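Local coordinates for 1-deoxy-D-xylulose 5-phosphate reductoisomerase (Zymomonas mobilis, PDB 1R0K), which catalyses the NADPH-dependent rearrangement and reduction of 1-deoxy-D-xylulose 5-phosphate to 2-C-methyl-D-erythritol 4-phosphate, an early step of isoprenoid biosynthesis that needs a divalent metal ion, at residues A89-A94 with I114-T119; K125-L128 with L134-D137; A189-E194 with I341-I346; I208-A213 with I331-F336. All blocks are in the same frame, centred on the assembly; numbering follows the deposited sequence.

Interaction 1 (A89-A94 with I114-T119)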
loop_
_atom_site.group_PDB
_atom_site.type_symbol
_atom_site.label_atom_id
_atom_site.label_comp_id
_atom_site.label_asym_id
_atom_site.label_seq_id
_atom_site.Cartn_x
_atom_site.Cartn_y
_atom_site.Cartn_z
ATOM N N ALA B 89 -19.959 30.808 -4.520
ATOM C CA ALA B 89 -19.366 29.974 -5.560
ATOM C C ALA B 89 -19.324 28.521 -5.087
ATOM O O ALA B 89 -19.624 27.599 -5.847
ATOM C CB ALA B 89 -17.957 30.455 -5.882
ATOM N N ALA B 90 -18.961 28.329 -3.822
ATOM C CA ALA B 90 -18.864 26.998 -3.234
ATOM C C ALA B 90 -20.223 26.316 -3.125
ATOM O O ALA B 90 -20.306 25.100 -2.939
ATOM C CB ALA B 90 -18.215 27.088 -1.849
ATOM N N MET B 91 -21.286 27.102 -3.242
ATOM C CA MET B 91 -22.639 26.575 -3.142
ATOM C C MET B 91 -23.316 26.445 -4.502
ATOM O O MET B 91 -24.502 26.142 -4.574
ATOM C CB MET B 91 -23.480 27.485 -2.239
ATOM C CG MET B 91 -23.024 27.513 -0.790
ATOM S SD MET B 91 -23.937 28.723 0.193
ATOM C CE MET B 91 -25.479 27.858 0.450
ATOM N N MET B 92 -22.566 26.665 -5.581
ATOM C CA MET B 92 -23.146 26.573 -6.914
ATOM C C MET B 92 -23.538 25.154 -7.333
ATOM O O MET B 92 -24.172 24.965 -8.371
ATOM C CB MET B 92 -22.208 27.212 -7.943
ATOM C CG MET B 92 -22.143 28.733 -7.816
ATOM S SD MET B 92 -21.131 29.527 -9.073
ATOM C CE MET B 92 -22.265 29.477 -10.493
ATOM N N GLY B 93 -23.161 24.159 -6.535
ATOM C CA GLY B 93 -23.554 22.790 -6.834
ATOM C C GLY B 93 -22.597 21.809 -7.491
ATOM O O GLY B 93 -23.024 20.729 -7.902
ATOM N N ALA B 94 -21.319 22.150 -7.585
ATOM C CA ALA B 94 -20.348 21.251 -8.207
ATOM C C ALA B 94 -20.338 19.885 -7.529
ATOM O O ALA B 94 -20.364 19.796 -6.302
ATOM C CB ALA B 94 -18.967 21.862 -8.141
ATOM N N ILE B 114 -18.844 21.500 1.847
ATOM C CA ILE B 114 -19.082 20.251 2.555
ATOM C C ILE B 114 -20.574 20.051 2.825
ATOM O O ILE B 114 -21.100 18.956 2.647
ATOM C CB ILE B 114 -18.311 20.214 3.890
ATOM C CG1 ILE B 114 -16.818 20.024 3.610
ATOM C CG2 ILE B 114 -18.845 19.096 4.775
ATOM C CD1 ILE B 114 -15.944 20.087 4.841
ATOM N N ARG B 115 -21.257 21.118 3.233
ATOM C CA ARG B 115 -22.684 21.043 3.528
ATOM C C ARG B 115 -23.555 20.681 2.323
ATOM O O ARG B 115 -24.689 20.227 2.493
ATOM C CB ARG B 115 -23.154 22.355 4.165
ATOM C CG ARG B 115 -22.744 22.484 5.635
ATOM C CD ARG B 115 -23.055 23.855 6.211
ATOM N NE ARG B 115 -22.933 23.867 7.667
ATOM C CZ ARG B 115 -22.984 24.965 8.417
ATOM N NH1 ARG B 115 -23.152 26.154 7.854
ATOM N NH2 ARG B 115 -22.871 24.874 9.737
ATOM N N LYS B 116 -23.026 20.860 1.112
ATOM C CA LYS B 116 -23.775 20.518 -0.098
ATOM C C LYS B 116 -23.834 19.010 -0.261
ATOM O O LYS B 116 -24.537 18.493 -1.128
ATOM C CB LYS B 116 -23.142 21.153 -1.337
ATOM C CG LYS B 116 -23.420 22.632 -1.468
ATOM C CD LYS B 116 -24.910 22.886 -1.581
ATOM C CE LYS B 116 -25.220 24.365 -1.542
ATOM N NZ LYS B 116 -26.682 24.616 -1.652
ATOM N N GLY B 117 -23.065 18.309 0.564
ATOM C CA GLY B 117 -23.078 16.858 0.546
ATOM C C GLY B 117 -22.504 16.069 -0.613
ATOM O O GLY B 117 -22.701 14.858 -0.668
ATOM N N LYS B 118 -21.799 16.714 -1.536
ATOM C CA LYS B 118 -21.224 15.972 -2.653
ATOM C C LYS B 118 -19.791 15.562 -2.334
ATOM O O LYS B 118 -19.518 15.066 -1.239
ATOM C CB LYS B 118 -21.287 16.804 -3.937
ATOM C CG LYS B 118 -22.700 17.219 -4.310
ATOM C CD LYS B 118 -23.624 16.016 -4.305
ATOM C CE LYS B 118 -25.079 16.434 -4.420
ATOM N NZ LYS B 118 -25.984 15.246 -4.372
ATOM N N THR B 119 -18.875 15.759 -3.277
ATOM C CA THR B 119 -17.484 15.384 -3.039
ATOM C C THR B 119 -16.598 16.606 -2.848
ATOM O O THR B 119 -16.636 17.552 -3.638
ATOM C CB THR B 119 -16.927 14.516 -4.195
ATOM O OG1 THR B 119 -17.730 13.339 -4.329
ATOM C CG2 THR B 119 -15.490 14.084 -3.910
HETATM O O HOH W 1 -18.677 19.273 -4.300
#
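Lys116 reaches across to Met91 with the outer end of its long side chain, and the two chains cross at about a right angle. Its CE is the atom that touches, lying 3.6 Å from Met91 CB, while the same CE is also 3.6 Å from the carbonyl O of Met91. A bend at chi2 (-61°) brings the otherwise extended lysine alongside this carbonyl. Met91 adds its terminal methyl: CE sits 4.0 Å from Lys116 NZ, so the thioether end lies beside the ammonium group, and both residues stay exposed to solvent. Lys118 is the third participant. Its CB comes within 3.9 Å of Ala94 O, after which the chain, bent at chi2, leads its end away from the segment 89-94. Nearer the strands, one water joins the backbones, donating to Ala94 O at 2.7 Å and to Thr119 O at 2.8 Å. Gly117, with positive phi, is the first residue to leave helical backbone angles before strand 119-122, and Thr119 bonds through its backbone to Asp95 and Thr97. Two helix-to-strand turns thus lie side by side where neighbouring parallel strands 96-99 and 119-122 begin, an arrangement belonging to the Rossmann-type NADPH-binding domain.

Interaction 2 (K125-L128 with L134-D137)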
loop_
_atom_site.group_PDB
_atom_site.type_symbol
_atom_site.label_atom_id
_atom_site.label_comp_id
_atom_site.label_asym_id
_atom_site.label_seq_id
_atom_site.Cartn_x
_atom_site.Cartn_y
_atom_site.Cartn_z
ATOM N N LYS B 125 -5.909 23.499 5.348
ATOM C CA LYS B 125 -5.512 22.896 6.620
ATOM C C LYS B 125 -6.284 23.361 7.860
ATOM O O LYS B 125 -6.525 22.573 8.774
ATOM C CB LYS B 125 -4.014 23.117 6.846
ATOM C CG LYS B 125 -3.133 22.530 5.753
ATOM C CD LYS B 125 -1.664 22.857 5.995
ATOM C CE LYS B 125 -0.770 22.215 4.948
ATOM N NZ LYS B 125 -1.027 22.769 3.593
ATOM N N GLU B 126 -6.660 24.635 7.902
ATOM C CA GLU B 126 -7.389 25.158 9.055
ATOM C C GLU B 126 -8.692 24.396 9.288
ATOM O O GLU B 126 -9.141 24.246 10.429
ATOM C CB GLU B 126 -7.700 26.647 8.870
ATOM C CG GLU B 126 -6.507 27.592 9.023
ATOM C CD GLU B 126 -5.480 27.446 7.914
ATOM O OE1 GLU B 126 -5.845 26.985 6.809
ATOM O OE2 GLU B 126 -4.307 27.817 8.144
ATOM N N SER B 127 -9.290 23.912 8.205
ATOM C CA SER B 127 -10.539 23.174 8.296
ATOM C C SER B 127 -10.484 22.049 9.325
ATOM O O SER B 127 -11.420 21.880 10.107
ATOM C CB SER B 127 -10.915 22.599 6.929
ATOM O OG SER B 127 -11.240 23.635 6.022
ATOM N N LEU B 128 -9.397 21.284 9.338
ATOM C CA LEU B 128 -9.291 20.180 10.288
ATOM C C LEU B 128 -8.405 20.490 11.489
ATOM O O LEU B 128 -8.577 19.920 12.564
ATOM C CB LEU B 128 -8.798 18.920 9.576
ATOM C CG LEU B 128 -9.717 18.474 8.436
ATOM C CD1 LEU B 128 -9.194 17.178 7.833
ATOM C CD2 LEU B 128 -11.134 18.292 8.958
ATOM N N LEU B 134 -16.110 20.391 13.962
ATOM C CA LEU B 134 -17.231 20.951 13.221
ATOM C C LEU B 134 -17.294 20.442 11.787
ATOM O O LEU B 134 -18.365 20.100 11.288
ATOM C CB LEU B 134 -17.133 22.476 13.202
ATOM C CG LEU B 134 -17.179 23.161 14.564
ATOM C CD1 LEU B 134 -16.958 24.656 14.379
ATOM C CD2 LEU B 134 -18.513 22.891 15.234
ATOM N N MET B 135 -16.142 20.401 11.125
ATOM C CA MET B 135 -16.074 19.941 9.745
ATOM C C MET B 135 -16.481 18.478 9.618
ATOM O O MET B 135 -17.283 18.126 8.759
ATOM C CB MET B 135 -14.662 20.136 9.192
ATOM C CG MET B 135 -14.259 21.597 9.043
ATOM S SD MET B 135 -15.223 22.475 7.782
ATOM C CE MET B 135 -14.506 24.138 7.892
ATOM N N ILE B 136 -15.929 17.624 10.473
ATOM C CA ILE B 136 -16.271 16.210 10.421
ATOM C C ILE B 136 -17.751 16.025 10.759
ATOM O O ILE B 136 -18.407 15.136 10.223
ATOM C CB ILE B 136 -15.399 15.384 11.390
ATOM C CG1 ILE B 136 -13.926 15.503 10.987
ATOM C CG2 ILE B 136 -15.834 13.919 11.368
ATOM C CD1 ILE B 136 -13.645 15.119 9.541
ATOM N N ASP B 137 -18.277 16.863 11.648
ATOM C CA ASP B 137 -19.692 16.777 11.998
ATOM C C ASP B 137 -20.536 17.134 10.770
ATOM O O ASP B 137 -21.563 16.507 10.503
ATOM C CB ASP B 137 -20.036 17.736 13.142
ATOM C CG ASP B 137 -19.622 17.206 14.499
ATOM O OD1 ASP B 137 -19.396 15.987 14.624
ATOM O OD2 ASP B 137 -19.541 18.010 15.449
#
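Apolar contacts between Leu128 and the pair Met135 and Ile136 form the apolar part of this junction. A single methyl of the leucine, CD2, serves both partners: it lies 4.0 Å from Met135 CB and 4.1 Å from Ile136 CD1. Against Ile136 the leucine crosses at about a right angle, and it is the outer methyl of the isoleucine that bends back to meet it, its CD1 swung nearer by chi2 of -55°. The second kind of contact sets carbon against oxygen. Met135 CG is modelled 3.0 Å from the carbonyl O of Ser127, an unusually short and therefore doubtful separation, and the methionine chain turns at chi2 (-66°) to carry its end past that carbonyl. Its terminal CE then reaches the serine side chain, 3.8 Å from Ser127 OG. This hydroxyl is hydrogen-bonded to OD1 of Asn124, a predicted NADPH-binding residue, and the methyl packs beside it. Leu128 also rests on Leu228 of helix 216-229. With Ser127, Leu128 and Met135 all buried, the two short helical segments are joined by shape and dispersion, while the polar end of Ser127 is directed to the predicted cofactor site.

Interaction 3 (A189-E194 with I341-I346)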
loop_
_atom_site.group_PDB
_atom_site.type_symbol
_atom_site.label_atom_id
_atom_site.label_comp_id
_atom_site.label_asym_id
_atom_site.label_seq_id
_atom_site.Cartn_x
_atom_site.Cartn_y
_atom_site.Cartn_z
ATOM N N ALA B 189 19.146 26.818 18.640
ATOM C CA ALA B 189 18.960 28.048 19.393
ATOM C C ALA B 189 19.499 29.261 18.634
ATOM O O ALA B 189 18.977 30.361 18.770
ATOM C CB ALA B 189 19.651 27.937 20.743
ATOM N N THR B 190 20.532 29.050 17.823
ATOM C CA THR B 190 21.162 30.141 17.073
ATOM C C THR B 190 20.655 30.338 15.649
ATOM O O THR B 190 21.066 31.274 14.970
ATOM C CB THR B 190 22.684 29.930 16.959
ATOM O OG1 THR B 190 22.957 28.926 15.970
ATOM C CG2 THR B 190 23.259 29.480 18.285
ATOM N N VAL B 191 19.773 29.464 15.188
ATOM C CA VAL B 191 19.270 29.580 13.825
ATOM C C VAL B 191 18.624 30.935 13.521
ATOM O O VAL B 191 17.769 31.413 14.269
ATOM C CB VAL B 191 18.273 28.440 13.520
ATOM C CG1 VAL B 191 17.596 28.670 12.172
ATOM C CG2 VAL B 191 19.017 27.112 13.509
ATOM N N THR B 192 19.050 31.552 12.420
ATOM C CA THR B 192 18.515 32.849 12.001
ATOM C C THR B 192 17.394 32.651 10.979
ATOM O O THR B 192 17.326 31.619 10.308
ATOM C CB THR B 192 19.600 33.737 11.341
ATOM O OG1 THR B 192 20.032 33.130 10.119
ATOM C CG2 THR B 192 20.793 33.913 12.265
ATOM N N PRO B 193 16.498 33.644 10.846
ATOM C CA PRO B 193 15.380 33.568 9.898
ATOM C C PRO B 193 15.887 33.373 8.474
ATOM O O PRO B 193 15.267 32.680 7.670
ATOM C CB PRO B 193 14.691 34.923 10.063
ATOM C CG PRO B 193 15.029 35.315 11.467
ATOM C CD PRO B 193 16.470 34.920 11.583
ATOM N N GLU B 194 17.016 34.001 8.169
ATOM C CA GLU B 194 17.601 33.899 6.839
ATOM C C GLU B 194 18.017 32.466 6.501
ATOM O O GLU B 194 17.844 32.011 5.369
ATOM C CB GLU B 194 18.803 34.847 6.717
ATOM C CG GLU B 194 18.417 36.320 6.765
ATOM C CD GLU B 194 18.465 36.918 8.164
ATOM O OE1 GLU B 194 18.242 36.186 9.152
ATOM O OE2 GLU B 194 18.716 38.138 8.272
ATOM N N ILE B 341 12.203 37.171 18.294
ATOM C CA ILE B 341 12.465 36.040 19.179
ATOM C C ILE B 341 13.416 35.051 18.501
ATOM O O ILE B 341 13.692 35.160 17.305
ATOM C CB ILE B 341 11.161 35.286 19.544
ATOM C CG1 ILE B 341 10.504 34.730 18.275
ATOM C CG2 ILE B 341 10.199 36.216 20.270
ATOM C CD1 ILE B 341 9.236 33.936 18.535
ATOM N N GLY B 342 13.910 34.087 19.269
ATOM C CA GLY B 342 14.807 33.091 18.717
ATOM C C GLY B 342 14.027 31.944 18.101
ATOM O O GLY B 342 12.820 31.823 18.322
ATOM N N PHE B 343 14.711 31.103 17.331
ATOM C CA PHE B 343 14.078 29.960 16.670
ATOM C C PHE B 343 13.340 29.047 17.649
ATOM O O PHE B 343 12.202 28.634 17.396
ATOM C CB PHE B 343 15.133 29.141 15.919
ATOM C CG PHE B 343 14.577 27.947 15.188
ATOM C CD1 PHE B 343 13.856 28.107 14.007
ATOM C CD2 PHE B 343 14.777 26.662 15.679
ATOM C CE1 PHE B 343 13.342 26.996 13.320
ATOM C CE2 PHE B 343 14.269 25.548 15.004
ATOM C CZ PHE B 343 13.551 25.713 13.822
ATOM N N LEU B 344 13.986 28.729 18.766
ATOM C CA LEU B 344 13.383 27.850 19.760
ATOM C C LEU B 344 12.287 28.504 20.585
ATOM O O LEU B 344 11.559 27.818 21.309
ATOM C CB LEU B 344 14.455 27.280 20.693
ATOM C CG LEU B 344 15.501 26.392 20.012
ATOM C CD1 LEU B 344 16.468 25.838 21.062
ATOM C CD2 LEU B 344 14.810 25.251 19.273
ATOM N N ASP B 345 12.167 29.824 20.484
ATOM C CA ASP B 345 11.133 30.536 21.229
ATOM C C ASP B 345 9.761 30.333 20.586
ATOM O O ASP B 345 8.730 30.566 21.219
ATOM C CB ASP B 345 11.433 32.040 21.299
ATOM C CG ASP B 345 12.626 32.366 22.175
ATOM O OD1 ASP B 345 12.775 31.737 23.240
ATOM O OD2 ASP B 345 13.406 33.266 21.806
ATOM N N ILE B 346 9.748 29.909 19.327
ATOM C CA ILE B 346 8.489 29.683 18.629
ATOM C C ILE B 346 7.638 28.673 19.386
ATOM O O ILE B 346 6.517 28.982 19.797
ATOM C CB ILE B 346 8.723 29.177 17.191
ATOM C CG1 ILE B 346 9.455 30.250 16.381
ATOM C CG2 ILE B 346 7.392 28.839 16.532
ATOM C CD1 ILE B 346 9.963 29.780 15.036
HETATM O O HOH W 2 17.477 31.753 16.689
HETATM O O HOH W 3 16.275 30.391 20.018
#
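Ala189 meets Leu344 at the start of the segment 189-194. The leucine's CD1 rests against the alanine backbone as much as its methyl, 3.7 Å from Ala189 CA and 3.8 Å from Ala189 CB. Leu344 CG lies anti to its own carbonyl carbon (chi1 -63°), a setting that carries the branched end toward Ala189. The carbonyl O of Ala189 receives two waters. One donates to it at 2.9 Å, donates also to Val191 O, and accepts from Phe343 N; the other donates to it at 3.0 Å and accepts from Leu344 N. Past Thr190, Val191 points toward 341-346, and its CB lies 4.0 Å from Phe343 CB, approaching the ring obliquely. The Phe343 ring is edge-to-face with Phe180 and rests on Ala213 and Thr214 of helix 206-214. At the far end, Thr192 takes the N-cap position of helix 193-196, with a weak bond from Arg195 N to its hydroxyl, and Glu194 forms a salt bridge with Lys339. Within 341-346, Gly342 N donates to Asp345 OD2 at 2.7 Å, holding the turn that presents Phe343 and Leu344. The junction therefore combines apolar side-chain packing with backbone polar groups that meet through water, so that two carbonyls and two amides of the facing loops are satisfied without direct bonding between them.

Interaction 4 (I208-A213 with I331-F336)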
loop_
_atom_site.group_PDB
_atom_site.type_symbol
_atom_site.label_atom_id
_atom_site.label_comp_id
_atom_site.label_asym_id
_atom_site.label_seq_id
_atom_site.Cartn_x
_atom_site.Cartn_y
_atom_site.Cartn_z
ATOM N N ILE B 208 5.741 28.239 5.726
ATOM C CA ILE B 208 5.820 26.815 5.425
ATOM C C ILE B 208 7.219 26.303 5.765
ATOM O O ILE B 208 7.374 25.228 6.344
ATOM C CB ILE B 208 5.528 26.547 3.926
ATOM C CG1 ILE B 208 4.131 27.064 3.568
ATOM C CG2 ILE B 208 5.615 25.056 3.626
ATOM C CD1 ILE B 208 3.763 26.883 2.106
ATOM N N SER B 209 8.236 27.079 5.410
ATOM C CA SER B 209 9.612 26.680 5.692
ATOM C C SER B 209 9.878 26.571 7.191
ATOM O O SER B 209 10.493 25.607 7.649
ATOM C CB SER B 209 10.593 27.677 5.075
ATOM O OG SER B 209 10.506 27.656 3.659
ATOM N N ILE B 210 9.415 27.553 7.961
ATOM C CA ILE B 210 9.641 27.528 9.402
ATOM C C ILE B 210 8.929 26.351 10.069
ATOM O O ILE B 210 9.511 25.669 10.917
ATOM C CB ILE B 210 9.201 28.856 10.066
ATOM C CG1 ILE B 210 9.938 30.029 9.413
ATOM C CG2 ILE B 210 9.502 28.822 11.555
ATOM C CD1 ILE B 210 11.456 29.913 9.448
ATOM N N ASP B 211 7.678 26.107 9.680
ATOM C CA ASP B 211 6.911 25.004 10.248
ATOM C C ASP B 211 7.595 23.668 9.967
ATOM O O ASP B 211 7.503 22.725 10.761
ATOM C CB ASP B 211 5.485 24.985 9.685
ATOM C CG ASP B 211 4.615 26.089 10.261
ATOM O OD1 ASP B 211 4.973 26.647 11.324
ATOM O OD2 ASP B 211 3.563 26.387 9.656
ATOM N N SER B 212 8.271 23.592 8.829
ATOM C CA SER B 212 8.992 22.381 8.462
ATOM C C SER B 212 10.217 22.254 9.376
ATOM O O SER B 212 10.538 21.174 9.862
ATOM C CB SER B 212 9.434 22.466 6.999
ATOM O OG SER B 212 10.314 21.408 6.662
ATOM N N ALA B 213 10.879 23.379 9.620
ATOM C CA ALA B 213 12.072 23.413 10.454
ATOM C C ALA B 213 11.789 23.053 11.911
ATOM O O ALA B 213 12.590 22.380 12.553
ATOM C CB ALA B 213 12.720 24.794 10.369
ATOM N N ILE B 331 1.595 33.606 14.965
ATOM C CA ILE B 331 2.193 34.779 15.586
ATOM C C ILE B 331 3.663 34.549 15.901
ATOM O O ILE B 331 4.508 35.382 15.585
ATOM C CB ILE B 331 1.455 35.139 16.906
ATOM C CG1 ILE B 331 0.025 35.573 16.595
ATOM C CG2 ILE B 331 2.192 36.248 17.646
ATOM C CD1 ILE B 331 -0.053 36.868 15.813
ATOM N N ALA B 332 3.960 33.414 16.526
ATOM C CA ALA B 332 5.326 33.087 16.902
ATOM C C ALA B 332 6.257 33.016 15.695
ATOM O O ALA B 332 7.358 33.561 15.727
ATOM C CB ALA B 332 5.353 31.769 17.669
ATOM N N VAL B 333 5.819 32.339 14.636
ATOM C CA VAL B 333 6.633 32.226 13.428
ATOM C C VAL B 333 6.914 33.614 12.844
ATOM O O VAL B 333 8.053 33.940 12.512
ATOM C CB VAL B 333 5.927 31.338 12.367
ATOM C CG1 VAL B 333 6.650 31.423 11.035
ATOM C CG2 VAL B 333 5.893 29.892 12.849
ATOM N N ALA B 334 5.873 34.435 12.734
ATOM C CA ALA B 334 6.026 35.785 12.200
ATOM C C ALA B 334 7.007 36.589 13.053
ATOM O O ALA B 334 7.809 37.362 12.527
ATOM C CB ALA B 334 4.666 36.488 12.152
ATOM N N ALA B 335 6.943 36.404 14.369
ATOM C CA ALA B 335 7.837 37.108 15.287
ATOM C C ALA B 335 9.276 36.678 15.026
ATOM O O ALA B 335 10.185 37.506 15.004
ATOM C CB ALA B 335 7.456 36.804 16.729
ATOM N N PHE B 336 9.479 35.378 14.834
ATOM C CA PHE B 336 10.811 34.862 14.556
ATOM C C PHE B 336 11.335 35.482 13.267
ATOM O O PHE B 336 12.444 36.008 13.232
ATOM C CB PHE B 336 10.787 33.335 14.415
ATOM C CG PHE B 336 12.084 32.754 13.914
ATOM C CD1 PHE B 336 13.270 32.943 14.627
ATOM C CD2 PHE B 336 12.125 32.044 12.721
ATOM C CE1 PHE B 336 14.481 32.432 14.155
ATOM C CE2 PHE B 336 13.329 31.526 12.238
ATOM C CZ PHE B 336 14.510 31.721 12.956
#
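Ile210 and Val333 face each other where the two backbones come nearest, with the CA atoms of Ile210 and Val333 6.9 Å apart and their side chains sliding past each other in opposite directions. Val333 CG1 is 3.7 Å from Ile210 CB and also lies against its CG1 and CG2, so one valine methyl sits among the branches of the isoleucine. The outer end of Ile210 goes to a second partner. With chi2 at -56° its CD1 reaches Phe336 at the ring edge, in the ring plane, 3.7 Å from Phe336 CE2. Phe336 CG is anti to the backbone N (chi1 171°), which extends the ring from segment 331-336 toward this methyl. The other valine methyl, CG2, packs 3.7 Å from Asp211 OD1, the two side chains crossing at about a right angle. In the second shell that carboxylate is engaged at both oxygens: OD2 forms a salt bridge with Lys207, and OD1 accepts a hydrogen bond from Asn329 ND2 of helix 321-337. A buried acid is thereby bound to the partner helix as well as to its own, which probably offsets the cost of its burial. Ile346 of helix 345-356 touches both Ile210 and Phe336, while Pro193 and Ala196 bring helix 193-196 against the phenylalanine. The axes of segments 208-213 and 331-336 lie 10.4 Å apart and cross at 104°, close to perpendicular. This is near-orthogonal helix packing that joins the helix carrying Ser212, a predicted substrate-binding residue, to the C-terminal helical region of the reductoisomerase.

How the interactions relate
Two neighbouring pairs make up the set. Interactions 1 and 2 lie in series in the chain with centres 15 Å apart, and they meet where Ile114 CD1 packs 3.9 Å from Met135 SD. Interactions 3 and 4 are closer still, with centres 9 Å apart; interaction 4 is nested within the chain loop closed by interaction 3, and Phe336 CE1 lies 3.4 Å from Val191 O. Between the pairs, interactions 2 and 4 come within about 6 Å at their nearest atoms. Both border the predicted substrate site, through Lys125 and Ser212. Side chain to side chain, Phe343 of interaction 3 is about 9 Å from Ser212, and Ala90 of interaction 1 about 11 Å from Asn124 of the predicted NADPH site.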